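Local coordinates for protein tRNA-5-methyluridine(54) 2-sulfurtransferase (Pyrococcus horikoshii, PDB 3VRH) that catalyses the ATP-dependent 2-thiolation of 5-methyluridine 54 in the T loop of tRNA, which stabilises tRNAs of thermophiles against heat, at residues Ser60-Thr63 with Ala64-Lys68. Sequence-based numbering, arbitrary orientation.
Sequences SAVT and AYVLK. With BCN (bicine), chain D.
Ser60 grips a bicine hydroxyl with two groups at once, while its carbonyl accepts the backbone N-H of Ala64. The backbone N of Ser60 donates to bicine O4 at 3.0 Å, in a nearly straight bond (168°). Bicine O4 in turn donates to Ser60 OG at 2.7 Å. A chi1 of 51° tucks OG back beside its own N-H, which lets both meet bicine O4. Ser55 N also bonds to OG. Ser60 closes the PP-loop signature, in the first turn of helix 58-69; the bicine pocket shares Ala53 and Gly154 with the ATP site.

Behind it the helix is regular. Ala64 N donates to Ser60 O at 3.0 Å, and Leu67 N to Thr63 O at 3.0 Å. One turn apart, Val62 and Val66 run alongside each other, with CG1 of Val62 4.1 Å from CG2 of Val66. A chi1 of -64° sets Thr63 OG1 back toward Asp59 O, with which it hydrogen-bonds, and turns CG2 toward Leu67 CD1, 4.0 Å away.

Helix 58-69 links parallel strands 49-53 and 73-80 in a beta-alpha-beta unit. Val66 packs on helices 23-40 and 201-211, while Ala64 meets helix 87-101.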
ATOM      1  N   SER A  60     -25.021   1.892  -4.164  1.00 20.44           N
ATOM      2  CA  SER A  60     -26.128   1.692  -3.263  1.00 23.36           C
ATOM      3  C   SER A  60     -27.389   1.296  -4.037  1.00 21.45           C
ATOM      4  O   SER A  60     -28.208   0.529  -3.537  1.00 23.16           O
ATOM      5  CB  SER A  60     -26.358   2.948  -2.421  1.00 26.06           C
ATOM      6  OG  SER A  60     -26.456   4.105  -3.227  1.00 27.13           O
ATOM      7  N   ALA A  61     -27.537   1.788  -5.267  1.00 19.16           N
ATOM      8  CA  ALA A  61     -28.685   1.421  -6.081  1.00 19.84           C
ATOM      9  C   ALA A  61     -28.701  -0.060  -6.421  1.00 20.83           C
ATOM     10  O   ALA A  61     -29.732  -0.714  -6.326  1.00 20.47           O
ATOM     11  CB  ALA A  61     -28.728   2.246  -7.366  1.00 17.83           C
ATOM     12  N   VAL A  62     -27.556  -0.575  -6.859  1.00 22.37           N
ATOM     13  CA  VAL A  62     -27.442  -1.974  -7.242  1.00 22.68           C
ATOM     14  C   VAL A  62     -27.579  -2.838  -5.982  1.00 23.94           C
ATOM     15  O   VAL A  62     -28.147  -3.935  -6.016  1.00 22.22           O
ATOM     16  CB  VAL A  62     -26.084  -2.231  -7.985  1.00 24.69           C
ATOM     17  CG1 VAL A  62     -25.719  -3.718  -8.018  1.00 20.27           C
ATOM     18  CG2 VAL A  62     -26.149  -1.665  -9.409  1.00 26.95           C
ATOM     19  N   THR A  63     -27.069  -2.326  -4.863  1.00 19.79           N
ATOM     20  CA  THR A  63     -27.147  -3.054  -3.607  1.00 18.88           C
ATOM     21  C   THR A  63     -28.622  -3.287  -3.281  1.00 26.22           C
ATOM     22  O   THR A  63     -29.043  -4.427  -3.092  1.00 25.44           O
ATOM     23  CB  THR A  63     -26.486  -2.303  -2.437  1.00 21.28           C
ATOM     24  OG1 THR A  63     -25.082  -2.162  -2.685  1.00 23.13           O
ATOM     25  CG2 THR A  63     -26.675  -3.055  -1.130  1.00 20.65           C
ATOM     26  N   ALA A  64     -29.405  -2.215  -3.242  1.00 22.51           N
ATOM     27  CA  ALA A  64     -30.823  -2.341  -2.890  1.00 23.00           C
ATOM     28  C   ALA A  64     -31.560  -3.167  -3.923  1.00 22.23           C
ATOM     29  O   ALA A  64     -32.450  -3.944  -3.584  1.00 26.02           O
ATOM     30  CB  ALA A  64     -31.464  -0.978  -2.749  1.00 22.76           C
ATOM     31  N   TYR A  65     -31.178  -3.002  -5.181  1.00 21.02           N
ATOM     32  CA  TYR A  65     -31.797  -3.736  -6.258  1.00 24.69           C
ATOM     33  C   TYR A  65     -31.617  -5.244  -6.077  1.00 29.72           C
ATOM     34  O   TYR A  65     -32.579  -6.001  -6.189  1.00 23.97           O
ATOM     35  CB  TYR A  65     -31.252  -3.297  -7.628  1.00 24.06           C
ATOM     36  CG  TYR A  65     -32.007  -3.914  -8.802  1.00 24.56           C
ATOM     37  CD1 TYR A  65     -31.784  -5.237  -9.183  1.00 22.01           C
ATOM     38  CD2 TYR A  65     -32.936  -3.175  -9.527  1.00 27.92           C
ATOM     39  CE1 TYR A  65     -32.450  -5.808 -10.235  1.00 26.25           C
ATOM     40  CE2 TYR A  65     -33.636  -3.747 -10.595  1.00 29.24           C
ATOM     41  CZ  TYR A  65     -33.380  -5.067 -10.944  1.00 33.76           C
ATOM     42  OH  TYR A  65     -34.048  -5.652 -11.994  1.00 29.94           O
ATOM     43  N   VAL A  66     -30.388  -5.673  -5.814  1.00 21.88           N
ATOM     44  CA  VAL A  66     -30.091  -7.096  -5.726  1.00 25.98           C
ATOM     45  C   VAL A  66     -30.602  -7.736  -4.437  1.00 26.18           C
ATOM     46  O   VAL A  66     -31.131  -8.845  -4.475  1.00 24.42           O
ATOM     47  CB  VAL A  66     -28.576  -7.406  -5.918  1.00 27.93           C
ATOM     48  CG1 VAL A  66     -28.298  -8.893  -5.749  1.00 26.19           C
ATOM     49  CG2 VAL A  66     -28.117  -6.971  -7.300  1.00 30.61           C
ATOM     50  N   LEU A  67     -30.433  -7.059  -3.306  1.00 23.23           N
ATOM     51  CA  LEU A  67     -30.980  -7.579  -2.054  1.00 27.27           C
ATOM     52  C   LEU A  67     -32.480  -7.835  -2.208  1.00 29.26           C
ATOM     53  O   LEU A  67     -32.994  -8.834  -1.714  1.00 32.67           O
ATOM     54  CB  LEU A  67     -30.741  -6.612  -0.903  1.00 25.44           C
ATOM     55  CG  LEU A  67     -29.284  -6.473  -0.450  1.00 29.51           C
ATOM     56  CD1 LEU A  67     -29.205  -5.557   0.737  1.00 22.14           C
ATOM     57  CD2 LEU A  67     -28.679  -7.813  -0.123  1.00 26.99           C
ATOM     58  N   LYS A  68     -33.157  -6.945  -2.934  1.00 29.30           N
ATOM     59  CA  LYS A  68     -34.595  -7.063  -3.194  1.00 30.81           C
ATOM     60  C   LYS A  68     -34.882  -8.270  -4.073  1.00 31.71           C
ATOM     61  O   LYS A  68     -35.747  -9.089  -3.757  1.00 32.88           O
ATOM     62  CB  LYS A  68     -35.120  -5.796  -3.888  1.00 30.39           C
ATOM     63  CG  LYS A  68     -36.637  -5.734  -4.034  1.00 28.96           C
ATOM     64  CD  LYS A  68     -37.299  -5.416  -2.703  1.00 29.89           C
ATOM     65  CE  LYS A  68     -38.816  -5.367  -2.864  1.00 37.49           C
ATOM     66  NZ  LYS A  68     -39.478  -5.315  -1.543  1.00 39.82           N
TER
HETATM   67  N1  BCN D 403     -22.473   3.832  -0.930  1.00 36.46           N
HETATM   68  C1  BCN D 403     -21.391   3.042  -1.646  1.00 32.83           C
HETATM   69  C2  BCN D 403     -20.063   3.698  -1.688  1.00 32.96           C
HETATM   70  O21 BCN D 403     -19.779   4.503  -0.763  1.00 40.94           O
HETATM   71  O22 BCN D 403     -19.268   3.477  -2.628  1.00 39.83           O
HETATM   72  C3  BCN D 403     -23.190   4.734  -1.871  1.00 37.46           C
HETATM   73  C4  BCN D 403     -23.097   4.452  -3.386  1.00 37.24           C
HETATM   74  O4  BCN D 403     -24.010   4.698  -4.134  1.00 24.87           O
HETATM   75  C5  BCN D 403     -23.431   2.912  -0.320  1.00 23.14           C
HETATM   76  C6  BCN D 403     -24.359   3.552   0.622  1.00 34.77           C
HETATM   77  O6  BCN D 403     -24.985   2.908   1.397  1.00 33.52           O